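PDB 2O55: putative glycerophosphodiester phosphodiesterase from Galdieria sulphuraria, which belongs to the glycerophosphoryl diester phosphodiesterase family and folds as a TIM barrel, its precise function not being established. Local coordinates for residues A[10-15]-A[216-221]; A[37-42]-A[110-115]; A[165-170]-A[189-194]; A[212-217]-A[237-242]. All blocks are in the same frame, centred on the assembly; numbering follows the deposited sequence.

Interaction 1: A[10-15]-A[216-221]; sequences VGHRGV and TVWMPW. With SO4 (sulfate ion), chain B.
His-12 and Trp-221 both carry CG anti to the backbone N (chi1 -159° and -161°), beside their own carbonyl carbons, and this brings the imidazole and the indole together from the two segments. The six-membered ring of Trp-221 turns its edge to one face of the imidazole in a T-shaped pair, centroids 5.5 Å apart, with CE3 above the rim of that face. Arg-13, extended from CG to NE, reaches over one face of the same indole. Its guanidinium lies flat there, planes 10° apart, and Arg-13 NH1 comes to 3.3 Å from Trp-221 CD2. Farther back along the arginine side chain, CD makes an off-centre CH-pi contact with the six-membered ring. Trp-218 meets the imidazole obliquely, with its CZ2 3.6 Å from His-12 NE2. Both segments leave their strands at the C-terminal rim of a TIM barrel, the rim where such folds carry their active site. A type II turn from Gly-11 to Gly-14 sets His-12 and Arg-13 at its two corners, closed by Gly-14 N to Gly-11 O at 3.1 Å. A sulfate, probably from the crystallisation liquor, bridges the segments. Trp-218 NE1 donates a hydrogen bond to sulfate O1 at 2.9 Å, close to straight, while Arg-13 NH2 hydrogen-bonds to sulfate O3 at 2.8 Å along a more bent path. Trp-221 N adds a weak bond to sulfate O3, and His-56 NE2 another bond to the ion. Behind this shell Asn-244 OD1 holds His-12 ND1, and Glu-23 forms a salt bridge with Arg-13 NH1.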
loop_
_atom_site.group_PDB
_atom_site.type_symbol
_atom_site.label_atom_id
_atom_site.label_comp_id
_atom_site.label_asym_id
_atom_site.label_seq_id
_atom_site.Cartn_x
_atom_site.Cartn_y
_atom_site.Cartn_z
ATOM N N VAL A 10 -0.721 -3.179 9.040
ATOM C CA VAL A 10 -0.112 -3.040 7.718
ATOM C C VAL A 10 1.115 -2.141 7.835
ATOM O O VAL A 10 0.995 -0.982 8.246
ATOM C CB VAL A 10 -1.069 -2.435 6.694
ATOM C CG1 VAL A 10 -0.386 -2.392 5.364
ATOM C CG2 VAL A 10 -2.313 -3.260 6.592
ATOM N N GLY A 11 2.288 -2.665 7.487
ATOM C CA GLY A 11 3.528 -1.881 7.545
ATOM C C GLY A 11 3.620 -0.854 6.425
ATOM O O GLY A 11 3.877 -1.214 5.269
ATOM N N HIS A 12 3.410 0.420 6.769
ATOM C CA HIS A 12 3.404 1.499 5.793
ATOM C C HIS A 12 4.790 1.686 5.180
ATOM O O HIS A 12 5.740 2.045 5.868
ATOM C CB HIS A 12 2.892 2.811 6.405
ATOM C CG HIS A 12 2.401 3.801 5.381
ATOM N ND1 HIS A 12 1.853 5.022 5.720
ATOM C CD2 HIS A 12 2.358 3.738 4.025
ATOM C CE1 HIS A 12 1.509 5.673 4.623
ATOM N NE2 HIS A 12 1.805 4.916 3.581
ATOM N N ARG A 13 4.883 1.423 3.877
ATOM C CA ARG A 13 6.141 1.439 3.130
ATOM C C ARG A 13 7.213 0.562 3.771
ATOM O O ARG A 13 8.408 0.815 3.628
ATOM C CB ARG A 13 6.616 2.879 2.917
ATOM C CG ARG A 13 5.608 3.723 2.174
ATOM C CD ARG A 13 6.160 5.084 1.919
ATOM N NE ARG A 13 5.087 6.063 1.810
ATOM C CZ ARG A 13 5.255 7.379 1.917
ATOM N NH1 ARG A 13 6.460 7.858 2.147
ATOM N NH2 ARG A 13 4.220 8.212 1.805
ATOM N N GLY A 14 6.759 -0.479 4.464
ATOM C CA GLY A 14 7.618 -1.366 5.243
ATOM C C GLY A 14 7.553 -1.054 6.732
ATOM O O GLY A 14 6.477 -1.007 7.334
ATOM N N VAL A 15 8.715 -0.844 7.337
ATOM C CA VAL A 15 8.792 -0.557 8.758
ATOM C C VAL A 15 8.348 0.868 9.005
ATOM O O VAL A 15 8.505 1.402 10.100
ATOM C CB VAL A 15 10.218 -0.707 9.288
ATOM C CG1 VAL A 15 10.716 -2.114 9.063
ATOM C CG2 VAL A 15 11.136 0.328 8.637
ATOM N N THR A 216 -9.814 -0.232 6.480
ATOM C CA THR A 216 -8.415 -0.055 6.782
ATOM C C THR A 216 -8.201 1.421 7.104
ATOM O O THR A 216 -8.562 2.298 6.306
ATOM C CB THR A 216 -7.583 -0.484 5.578
ATOM O OG1 THR A 216 -7.883 -1.856 5.264
ATOM C CG2 THR A 216 -6.086 -0.273 5.817
ATOM N N VAL A 217 -7.656 1.701 8.287
ATOM C CA VAL A 217 -7.216 3.060 8.594
ATOM C C VAL A 217 -5.866 3.328 7.944
ATOM O O VAL A 217 -4.922 2.508 8.014
ATOM C CB VAL A 217 -7.073 3.297 10.092
ATOM C CG1 VAL A 217 -6.662 4.731 10.342
ATOM C CG2 VAL A 217 -8.380 2.998 10.787
ATOM N N TRP A 218 -5.781 4.492 7.323
ATOM C CA TRP A 218 -4.590 4.905 6.616
ATOM C C TRP A 218 -3.960 6.077 7.373
ATOM O O TRP A 218 -4.628 7.088 7.633
ATOM C CB TRP A 218 -4.975 5.289 5.181
ATOM C CG TRP A 218 -3.839 5.739 4.327
ATOM C CD1 TRP A 218 -3.256 6.983 4.310
ATOM C CD2 TRP A 218 -3.152 4.961 3.340
ATOM N NE1 TRP A 218 -2.253 7.022 3.371
ATOM C CE2 TRP A 218 -2.169 5.797 2.761
ATOM C CE3 TRP A 218 -3.277 3.637 2.876
ATOM C CZ2 TRP A 218 -1.309 5.350 1.754
ATOM C CZ3 TRP A 218 -2.419 3.196 1.860
ATOM C CH2 TRP A 218 -1.453 4.049 1.320
HETATM N N MSE A 219 -2.685 5.935 7.753
HETATM C CA MSE A 219 -1.943 7.068 8.338
HETATM C C MSE A 219 -1.060 7.716 7.272
HETATM O O MSE A 219 -0.148 7.080 6.766
HETATM C CB MSE A 219 -1.095 6.633 9.541
HETATM C CG MSE A 219 -1.826 5.782 10.573
HETATM SE SE MSE A 219 -3.245 6.712 11.519
HETATM C CE MSE A 219 -3.551 5.405 12.879
ATOM N N PRO A 220 -1.329 8.986 6.920
ATOM C CA PRO A 220 -0.439 9.619 5.950
ATOM C C PRO A 220 0.981 9.608 6.477
ATOM O O PRO A 220 1.199 9.505 7.676
ATOM C CB PRO A 220 -0.942 11.060 5.890
ATOM C CG PRO A 220 -2.326 11.025 6.388
ATOM C CD PRO A 220 -2.394 9.903 7.375
ATOM N N TRP A 221 1.951 9.707 5.590
ATOM C CA TRP A 221 3.309 9.752 6.042
ATOM C C TRP A 221 3.512 10.955 6.982
ATOM O O TRP A 221 4.202 10.851 8.009
ATOM C CB TRP A 221 4.232 9.818 4.836
ATOM C CG TRP A 221 5.628 9.432 5.132
ATOM C CD1 TRP A 221 6.703 10.269 5.238
ATOM C CD2 TRP A 221 6.116 8.110 5.372
ATOM N NE1 TRP A 221 7.834 9.549 5.528
ATOM C CE2 TRP A 221 7.506 8.217 5.614
ATOM C CE3 TRP A 221 5.517 6.844 5.414
ATOM C CZ2 TRP A 221 8.312 7.097 5.886
ATOM C CZ3 TRP A 221 6.324 5.725 5.691
ATOM C CH2 TRP A 221 7.704 5.866 5.922
HETATM S S SO4 B . 0.761 8.901 1.928
HETATM O O1 SO4 B . -0.467 9.188 2.646
HETATM O O2 SO4 B . 1.547 10.117 1.955
HETATM O O3 SO4 B . 1.518 7.905 2.657
HETATM O O4 SO4 B . 0.531 8.405 0.568
#

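Interaction 2: A[37-42]-A[110-115]; sequences IPYIET and KLNLEL
The Tyr-39 ring meets Lys-110 obliquely: CE2 of Tyr-39 lies 3.3 Å from CB of Lys-110, and the lysine chain passes on toward the phenol OH, with its CD 3.6 Å from that oxygen. The other flat groups are the carboxylates of Glu-41 and Glu-114, whose planes stand 76° apart with their two OE1 atoms at 3.9 Å. CG of Glu-41 is anti to the backbone N and chi2 (-80°) bends CD away from the extended path; OE1 of Glu-41 is 3.4 Å from CB of Glu-114. Under these groups the two segments pair as neighbouring parallel strands of the TIM barrel, stitched by five backbone hydrogen bonds, the first from Lys-110 N to Pro-38 O and the last from Glu-114 N to Thr-42 O (2.8 Å). Tyr-39, Glu-41 and Asn-112 face the barrel interior, where they meet Val-10; the nearest atom of the Glu-114 side chain is about 3 Å from a bound sulfate other than the one at Arg-13. On the outer face Ile-40 and Leu-111 lie side by side, CD1 of the first 3.7 Å from CD2 of the second. Thr-42 CG2 and Leu-113 CD2 repeat this at 3.6 Å, and Phe-29 of helix 26-34 packs on both Ile-40 and Thr-42.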
loop_
_atom_site.group_PDB
_atom_site.type_symbol
_atom_site.label_atom_id
_atom_site.label_comp_id
_atom_site.label_asym_id
_atom_site.label_seq_id
_atom_site.Cartn_x
_atom_site.Cartn_y
_atom_site.Cartn_z
ATOM N N ILE A 37 5.138 -9.271 11.141
ATOM C CA ILE A 37 3.993 -8.362 10.850
ATOM C C ILE A 37 3.245 -8.673 9.523
ATOM O O ILE A 37 3.821 -8.624 8.451
ATOM C CB ILE A 37 4.312 -6.806 11.022
ATOM C CG1 ILE A 37 4.891 -6.205 9.765
ATOM C CG2 ILE A 37 5.213 -6.470 12.247
ATOM C CD1 ILE A 37 4.275 -4.887 9.476
ATOM N N PRO A 38 1.939 -8.957 9.609
ATOM C CA PRO A 38 1.296 -9.780 8.587
ATOM C C PRO A 38 1.163 -9.164 7.208
ATOM O O PRO A 38 1.063 -9.910 6.237
ATOM C CB PRO A 38 -0.092 -10.062 9.182
ATOM C CG PRO A 38 -0.340 -8.957 10.088
ATOM C CD PRO A 38 0.982 -8.499 10.631
ATOM N N TYR A 39 1.150 -7.834 7.129
ATOM C CA TYR A 39 0.930 -7.090 5.878
ATOM C C TYR A 39 1.924 -5.968 5.716
ATOM O O TYR A 39 2.351 -5.391 6.721
ATOM C CB TYR A 39 -0.431 -6.407 5.898
ATOM C CG TYR A 39 -1.597 -7.327 5.727
ATOM C CD1 TYR A 39 -2.320 -7.776 6.820
ATOM C CD2 TYR A 39 -1.991 -7.727 4.473
ATOM C CE1 TYR A 39 -3.403 -8.620 6.663
ATOM C CE2 TYR A 39 -3.055 -8.577 4.305
ATOM C CZ TYR A 39 -3.761 -9.019 5.397
ATOM O OH TYR A 39 -4.827 -9.861 5.195
ATOM N N ILE A 40 2.278 -5.630 4.473
ATOM C CA ILE A 40 2.893 -4.330 4.220
ATOM C C ILE A 40 2.200 -3.610 3.068
ATOM O O ILE A 40 1.583 -4.235 2.191
ATOM C CB ILE A 40 4.417 -4.388 3.964
ATOM C CG1 ILE A 40 4.738 -5.186 2.700
ATOM C CG2 ILE A 40 5.197 -4.899 5.191
ATOM C CD1 ILE A 40 4.812 -4.317 1.428
ATOM N N GLU A 41 2.302 -2.284 3.084
ATOM C CA GLU A 41 1.821 -1.462 1.998
ATOM C C GLU A 41 3.054 -1.019 1.251
ATOM O O GLU A 41 4.058 -0.723 1.869
ATOM C CB GLU A 41 1.049 -0.256 2.535
ATOM C CG GLU A 41 0.386 0.606 1.465
ATOM C CD GLU A 41 1.358 1.594 0.758
ATOM O OE1 GLU A 41 1.130 1.878 -0.437
ATOM O OE2 GLU A 41 2.349 2.096 1.368
ATOM N N THR A 42 2.988 -0.984 -0.078
ATOM C CA THR A 42 4.058 -0.391 -0.895
ATOM C C THR A 42 3.518 0.322 -2.139
ATOM O O THR A 42 2.369 0.115 -2.550
ATOM C CB THR A 42 5.158 -1.410 -1.263
ATOM O OG1 THR A 42 6.317 -0.711 -1.712
ATOM C CG2 THR A 42 4.704 -2.318 -2.348
ATOM N N LYS A 110 1.418 -10.861 3.310
ATOM C CA LYS A 110 0.519 -10.427 2.254
ATOM C C LYS A 110 0.860 -8.973 1.966
ATOM O O LYS A 110 1.491 -8.321 2.800
ATOM C CB LYS A 110 -0.936 -10.586 2.673
ATOM C CG LYS A 110 -1.268 -11.951 3.249
ATOM C CD LYS A 110 -2.757 -12.150 3.394
ATOM C CE LYS A 110 -3.050 -13.554 3.879
ATOM N NZ LYS A 110 -4.094 -13.519 4.936
ATOM N N LEU A 111 0.468 -8.467 0.792
ATOM C CA LEU A 111 0.841 -7.111 0.390
ATOM C C LEU A 111 -0.356 -6.222 0.007
ATOM O O LEU A 111 -1.338 -6.674 -0.617
ATOM C CB LEU A 111 1.824 -7.159 -0.779
ATOM C CG LEU A 111 2.960 -8.190 -0.731
ATOM C CD1 LEU A 111 3.334 -8.623 -2.133
ATOM C CD2 LEU A 111 4.202 -7.678 0.020
ATOM N N ASN A 112 -0.260 -4.950 0.393
ATOM C CA ASN A 112 -1.059 -3.900 -0.221
ATOM C C ASN A 112 -0.216 -3.063 -1.198
ATOM O O ASN A 112 0.692 -2.335 -0.799
ATOM C CB ASN A 112 -1.696 -3.027 0.841
ATOM C CG ASN A 112 -2.628 -3.800 1.746
ATOM O OD1 ASN A 112 -3.177 -4.839 1.376
ATOM N ND2 ASN A 112 -2.818 -3.293 2.943
ATOM N N LEU A 113 -0.529 -3.196 -2.484
ATOM C CA LEU A 113 0.147 -2.457 -3.528
ATOM C C LEU A 113 -0.670 -1.236 -3.944
ATOM O O LEU A 113 -1.767 -1.391 -4.488
ATOM C CB LEU A 113 0.366 -3.365 -4.722
ATOM C CG LEU A 113 0.928 -4.741 -4.349
ATOM C CD1 LEU A 113 1.033 -5.616 -5.576
ATOM C CD2 LEU A 113 2.273 -4.656 -3.655
ATOM N N GLU A 114 -0.156 -0.027 -3.670
ATOM C CA GLU A 114 -0.775 1.183 -4.217
ATOM C C GLU A 114 -0.250 1.534 -5.633
ATOM O O GLU A 114 0.962 1.674 -5.862
ATOM C CB GLU A 114 -0.700 2.398 -3.273
ATOM C CG GLU A 114 -1.499 3.588 -3.841
ATOM C CD GLU A 114 -1.518 4.844 -2.974
ATOM O OE1 GLU A 114 -0.730 4.921 -1.989
ATOM O OE2 GLU A 114 -2.336 5.757 -3.306
ATOM N N LEU A 115 -1.179 1.660 -6.571
ATOM C CA LEU A 115 -0.845 2.178 -7.874
ATOM C C LEU A 115 -0.677 3.699 -7.782
ATOM O O LEU A 115 -1.641 4.451 -7.915
ATOM C CB LEU A 115 -1.918 1.777 -8.900
ATOM C CG LEU A 115 -2.485 0.341 -8.907
ATOM C CD1 LEU A 115 -3.375 0.115 -10.136
ATOM C CD2 LEU A 115 -1.382 -0.718 -8.841
#

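Interaction 3: A[165-170]-A[189-194]; sequences KITYLF and DANGVS
A beta-alpha-beta crossover of the TIM barrel is closed here: strand 165-169 leads through helix 181-187 to strand 192-196, and the two strands lie parallel, their short segments inclined by 34°. Ile-166 and Ala-190 meet where the returning chain comes in. CB of Ala-190 touches both CG1 of Ile-166 (3.8 Å) and CD1 of Tyr-168 (3.7 Å), while Asn-191 N bonds to Ile-166 O. The pairing then climbs through Tyr-168 N to Gly-192 O and Ser-194 N to Tyr-168 O, ending with Phe-170 N to Ser-194 O, 2.8 Å and almost perfectly straight (178°). On the inner face Thr-167 has CG2 anti to the backbone N, which lays that methyl 3.9 Å from CB of Ser-194; its OG1 is bonded to Asp-145 of the neighbouring strand 144-148. Leu-169 CD2 touches the same serine at OG, 3.4 Å away. On the outer face CE1 at the edge of the Phe-170 ring abuts CG1 of Val-193 at 3.6 Å. Ala-185 of helix 181-187 packs on Tyr-168, Ala-190 and Val-193, His-151 of helix 151-160 stacks on Tyr-168, and strands 144-148 and 214-218 continue the sheet on the two flanks.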
loop_
_atom_site.group_PDB
_atom_site.type_symbol
_atom_site.label_atom_id
_atom_site.label_comp_id
_atom_site.label_asym_id
_atom_site.label_seq_id
_atom_site.Cartn_x
_atom_site.Cartn_y
_atom_site.Cartn_z
ATOM N N LYS A 165 -7.984 -8.986 -6.051
ATOM C CA LYS A 165 -8.490 -8.267 -4.890
ATOM C C LYS A 165 -8.082 -6.779 -4.902
ATOM O O LYS A 165 -6.916 -6.435 -5.089
ATOM C CB LYS A 165 -8.062 -8.958 -3.598
ATOM C CG LYS A 165 -8.594 -10.379 -3.469
ATOM C CD LYS A 165 -9.277 -10.620 -2.111
ATOM C CE LYS A 165 -8.649 -9.789 -0.922
ATOM N NZ LYS A 165 -7.228 -10.121 -0.495
ATOM N N ILE A 166 -9.068 -5.909 -4.703
ATOM C CA ILE A 166 -8.854 -4.463 -4.735
ATOM C C ILE A 166 -9.512 -3.724 -3.565
ATOM O O ILE A 166 -10.622 -4.061 -3.118
ATOM C CB ILE A 166 -9.287 -3.849 -6.078
ATOM C CG1 ILE A 166 -10.802 -3.802 -6.201
ATOM C CG2 ILE A 166 -8.694 -4.647 -7.238
ATOM C CD1 ILE A 166 -11.275 -2.887 -7.281
ATOM N N THR A 167 -8.796 -2.719 -3.074
ATOM C CA THR A 167 -9.288 -1.864 -2.012
ATOM C C THR A 167 -9.390 -0.461 -2.574
ATOM O O THR A 167 -8.424 0.060 -3.136
ATOM C CB THR A 167 -8.327 -1.873 -0.819
ATOM O OG1 THR A 167 -8.179 -3.212 -0.354
ATOM C CG2 THR A 167 -8.827 -0.987 0.337
ATOM N N TYR A 168 -10.561 0.147 -2.434
ATOM C CA TYR A 168 -10.740 1.521 -2.853
ATOM C C TYR A 168 -10.187 2.408 -1.745
ATOM O O TYR A 168 -10.506 2.194 -0.555
ATOM C CB TYR A 168 -12.221 1.797 -3.063
ATOM C CG TYR A 168 -12.753 1.585 -4.473
ATOM C CD1 TYR A 168 -12.134 0.706 -5.362
ATOM C CD2 TYR A 168 -13.919 2.246 -4.895
ATOM C CE1 TYR A 168 -12.640 0.509 -6.657
ATOM C CE2 TYR A 168 -14.443 2.048 -6.187
ATOM C CZ TYR A 168 -13.784 1.180 -7.074
ATOM O OH TYR A 168 -14.272 1.013 -8.362
ATOM N N LEU A 169 -9.347 3.378 -2.131
ATOM C CA LEU A 169 -8.771 4.353 -1.205
ATOM C C LEU A 169 -9.542 5.671 -1.243
ATOM O O LEU A 169 -9.709 6.248 -2.316
ATOM C CB LEU A 169 -7.324 4.636 -1.582
ATOM C CG LEU A 169 -6.177 3.847 -0.960
ATOM C CD1 LEU A 169 -4.948 4.008 -1.819
ATOM C CD2 LEU A 169 -5.878 4.339 0.429
ATOM N N PHE A 170 -9.969 6.173 -0.087
ATOM C CA PHE A 170 -10.683 7.446 -0.050
ATOM C C PHE A 170 -9.902 8.630 0.496
ATOM O O PHE A 170 -8.737 8.500 0.887
ATOM C CB PHE A 170 -11.992 7.295 0.715
ATOM C CG PHE A 170 -12.966 6.446 0.008
ATOM C CD1 PHE A 170 -13.117 5.108 0.352
ATOM C CD2 PHE A 170 -13.683 6.954 -1.078
ATOM C CE1 PHE A 170 -14.011 4.296 -0.364
ATOM C CE2 PHE A 170 -14.568 6.166 -1.778
ATOM C CZ PHE A 170 -14.738 4.832 -1.433
ATOM N N ASP A 189 -16.534 -3.662 -7.415
ATOM C CA ASP A 189 -16.124 -5.004 -7.028
ATOM C C ASP A 189 -14.883 -4.994 -6.146
ATOM O O ASP A 189 -14.088 -5.945 -6.155
ATOM C CB ASP A 189 -15.883 -5.861 -8.263
ATOM C CG ASP A 189 -15.883 -7.338 -7.959
ATOM O OD1 ASP A 189 -16.575 -7.763 -7.002
ATOM O OD2 ASP A 189 -15.207 -8.089 -8.698
ATOM N N ALA A 190 -14.721 -3.911 -5.386
ATOM C CA ALA A 190 -13.711 -3.848 -4.341
ATOM C C ALA A 190 -14.144 -4.704 -3.169
ATOM O O ALA A 190 -15.343 -4.796 -2.879
ATOM C CB ALA A 190 -13.519 -2.421 -3.888
ATOM N N ASN A 191 -13.188 -5.324 -2.487
ATOM C CA ASN A 191 -13.532 -6.069 -1.284
ATOM C C ASN A 191 -13.282 -5.254 -0.015
ATOM O O ASN A 191 -13.746 -5.602 1.074
ATOM C CB ASN A 191 -12.819 -7.422 -1.249
ATOM C CG ASN A 191 -11.377 -7.312 -0.785
ATOM O OD1 ASN A 191 -10.565 -6.580 -1.371
ATOM N ND2 ASN A 191 -11.049 -8.038 0.284
ATOM N N GLY A 192 -12.562 -4.150 -0.148
ATOM C CA GLY A 192 -12.293 -3.310 1.011
ATOM C C GLY A 192 -12.290 -1.833 0.686
ATOM O O GLY A 192 -12.217 -1.447 -0.478
ATOM N N VAL A 193 -12.372 -1.023 1.739
ATOM C CA VAL A 193 -12.185 0.435 1.686
ATOM C C VAL A 193 -11.072 0.845 2.637
ATOM O O VAL A 193 -10.792 0.152 3.640
ATOM C CB VAL A 193 -13.458 1.257 2.084
ATOM C CG1 VAL A 193 -14.567 1.095 1.074
ATOM C CG2 VAL A 193 -13.941 0.883 3.476
ATOM N N SER A 194 -10.456 1.985 2.323
ATOM C CA SER A 194 -9.368 2.501 3.137
ATOM C C SER A 194 -9.454 4.021 3.306
ATOM O O SER A 194 -9.567 4.767 2.321
ATOM C CB SER A 194 -8.032 2.063 2.557
ATOM O OG SER A 194 -6.971 2.725 3.211
#

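Interaction 4: A[212-217]-A[237-242]; sequences GLSVTV and QVDLIC
Asp-239 grips both backbone groups of Val-215. Its OD2 takes the Val-215 N-H at 2.7 Å in a nearly straight bond (171°) through the anti lone pair, the one directed away from OD1. Its own backbone N gives to Val-215 O at 2.8 Å, and that carbonyl also accepts from Leu-240 N at 3.1 Å, so one oxygen serves two consecutive N-H groups. CG of Asp-239 stands beside its own backbone N, anti to the carbonyl carbon (chi1 -58°), on the side of the neighbouring strand 214-218. Farther along, regular parallel pairing takes over: Val-217 N donates to Leu-240 O, with the donor tilted 32° from the carbonyl plane, and Cys-242 N donates to Val-217 O. On one face Leu-240 CD1 rests 3.5 Å from Thr-216 OG1 and 3.8 Å from Ser-214 OG, one methyl near two hydroxyl oxygens. On the other side CG1 of Val-215 lies 4.0 Å from CG1 of Val-238, the two side chains crossing at about a right angle.

One shell out, His-209 NE2 of helix 202-210 also bonds to Asp-239 OD2, fixing the carboxylate from the helix that precedes strand 214-218. Val-10 of strand 8-12 lies against Leu-240 and Cys-242 inside the barrel, whereas Cys-233 of helix 227-236 packs on Val-217 and Ile-241 from outside. Strand 214-218, helix 227-236 and strand 240-243 together make up a beta-alpha-beta crossover, the building unit of the TIM barrel.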
loop_
_atom_site.group_PDB
_atom_site.type_symbol
_atom_site.label_atom_id
_atom_site.label_comp_id
_atom_site.label_asym_id
_atom_site.label_seq_id
_atom_site.Cartn_x
_atom_site.Cartn_y
_atom_site.Cartn_z
ATOM N N GLY A 212 -20.322 -6.120 4.366
ATOM C CA GLY A 212 -19.282 -7.130 4.394
ATOM C C GLY A 212 -18.021 -6.670 3.703
ATOM O O GLY A 212 -17.297 -7.487 3.179
ATOM N N LEU A 213 -17.754 -5.367 3.678
ATOM C CA LEU A 213 -16.465 -4.854 3.188
ATOM C C LEU A 213 -15.484 -4.633 4.346
ATOM O O LEU A 213 -15.905 -4.276 5.454
ATOM C CB LEU A 213 -16.645 -3.518 2.476
ATOM C CG LEU A 213 -17.570 -3.399 1.264
ATOM C CD1 LEU A 213 -17.726 -1.943 0.936
ATOM C CD2 LEU A 213 -17.078 -4.164 0.027
ATOM N N SER A 214 -14.182 -4.806 4.097
ATOM C CA SER A 214 -13.210 -4.556 5.159
ATOM C C SER A 214 -12.779 -3.077 5.220
ATOM O O SER A 214 -12.761 -2.383 4.210
ATOM C CB SER A 214 -11.996 -5.474 5.021
ATOM O OG SER A 214 -10.859 -4.764 4.569
ATOM N N VAL A 215 -12.440 -2.602 6.420
ATOM C CA VAL A 215 -11.998 -1.220 6.597
ATOM C C VAL A 215 -10.576 -1.125 7.110
ATOM O O VAL A 215 -10.194 -1.837 8.053
ATOM C CB VAL A 215 -12.890 -0.441 7.536
ATOM C CG1 VAL A 215 -12.270 0.940 7.831
ATOM C CG2 VAL A 215 -14.273 -0.318 6.937
ATOM N N THR A 216 -9.814 -0.232 6.480
ATOM C CA THR A 216 -8.415 -0.055 6.782
ATOM C C THR A 216 -8.201 1.421 7.104
ATOM O O THR A 216 -8.562 2.298 6.306
ATOM C CB THR A 216 -7.583 -0.484 5.578
ATOM O OG1 THR A 216 -7.883 -1.856 5.264
ATOM C CG2 THR A 216 -6.086 -0.273 5.817
ATOM N N VAL A 217 -7.656 1.701 8.287
ATOM C CA VAL A 217 -7.216 3.060 8.594
ATOM C C VAL A 217 -5.866 3.328 7.944
ATOM O O VAL A 217 -4.922 2.508 8.014
ATOM C CB VAL A 217 -7.073 3.297 10.092
ATOM C CG1 VAL A 217 -6.662 4.731 10.342
ATOM C CG2 VAL A 217 -8.380 2.998 10.787
ATOM N N GLN A 237 -13.260 0.047 15.525
ATOM C CA GLN A 237 -13.397 -1.357 15.123
ATOM C C GLN A 237 -13.020 -1.613 13.653
ATOM O O GLN A 237 -13.597 -2.473 12.992
ATOM C CB GLN A 237 -14.812 -1.893 15.436
ATOM C CG GLN A 237 -15.172 -2.051 16.924
ATOM C CD GLN A 237 -15.299 -3.522 17.345
ATOM O OE1 GLN A 237 -14.292 -4.242 17.464
ATOM N NE2 GLN A 237 -16.546 -3.975 17.587
ATOM N N VAL A 238 -12.040 -0.867 13.153
ATOM C CA VAL A 238 -11.429 -1.115 11.842
ATOM C C VAL A 238 -10.786 -2.497 11.784
ATOM O O VAL A 238 -10.479 -3.084 12.829
ATOM C CB VAL A 238 -10.351 -0.060 11.519
ATOM C CG1 VAL A 238 -10.957 1.320 11.621
ATOM C CG2 VAL A 238 -9.150 -0.180 12.460
ATOM N N ASP A 239 -10.572 -2.999 10.566
ATOM C CA ASP A 239 -9.971 -4.320 10.330
ATOM C C ASP A 239 -8.451 -4.284 10.239
ATOM O O ASP A 239 -7.772 -5.212 10.672
ATOM C CB ASP A 239 -10.568 -4.929 9.069
ATOM C CG ASP A 239 -12.073 -5.063 9.169
ATOM O OD1 ASP A 239 -12.565 -5.858 10.021
ATOM O OD2 ASP A 239 -12.771 -4.353 8.418
ATOM N N LEU A 240 -7.915 -3.210 9.667
ATOM C CA LEU A 240 -6.475 -3.103 9.475
ATOM C C LEU A 240 -6.071 -1.671 9.760
ATOM O O LEU A 240 -6.902 -0.745 9.720
ATOM C CB LEU A 240 -6.052 -3.533 8.062
ATOM C CG LEU A 240 -6.397 -4.951 7.525
ATOM C CD1 LEU A 240 -7.649 -5.017 6.647
ATOM C CD2 LEU A 240 -5.257 -5.487 6.742
ATOM N N ILE A 241 -4.803 -1.494 10.113
ATOM C CA ILE A 241 -4.259 -0.166 10.342
ATOM C C ILE A 241 -2.959 -0.038 9.604
ATOM O O ILE A 241 -1.998 -0.779 9.883
ATOM C CB ILE A 241 -3.999 0.112 11.807
ATOM C CG1 ILE A 241 -5.312 -0.027 12.591
ATOM C CG2 ILE A 241 -3.341 1.502 11.943
ATOM C CD1 ILE A 241 -5.198 0.186 14.042
ATOM N N CYS A 242 -2.941 0.881 8.646
ATOM C CA CYS A 242 -1.739 1.126 7.904
ATOM C C CYS A 242 -0.965 2.165 8.699
ATOM O O CYS A 242 -1.185 3.376 8.550
ATOM C CB CYS A 242 -2.067 1.594 6.489
ATOM S SG CYS A 242 -0.645 1.580 5.375
#

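All four contacts belong to one curled, largely parallel sheet, the wall of the TIM barrel, with centres 9 to 15 Å apart. Along the chain, 10-15 opens interaction 1, and interactions 2 and 3 follow in series inside the loop it closes; interaction 4 starts on strand 214-218, where interaction 1 ends, and shares Thr-216 and Val-217 with it. Interactions 2, 3 and 4 each join neighbouring strands, whereas interaction 1 reaches over strand 240-243 at the barrel mouth. Gly-11 bonds to Tyr-39 and Glu-41, Val-10 to Ile-241, and Val-193 to Ser-214 and Thr-216, linking the contacts edge to edge. Strands 8-12 and 240-243, the first and last of the barrel, are neighbours and close it.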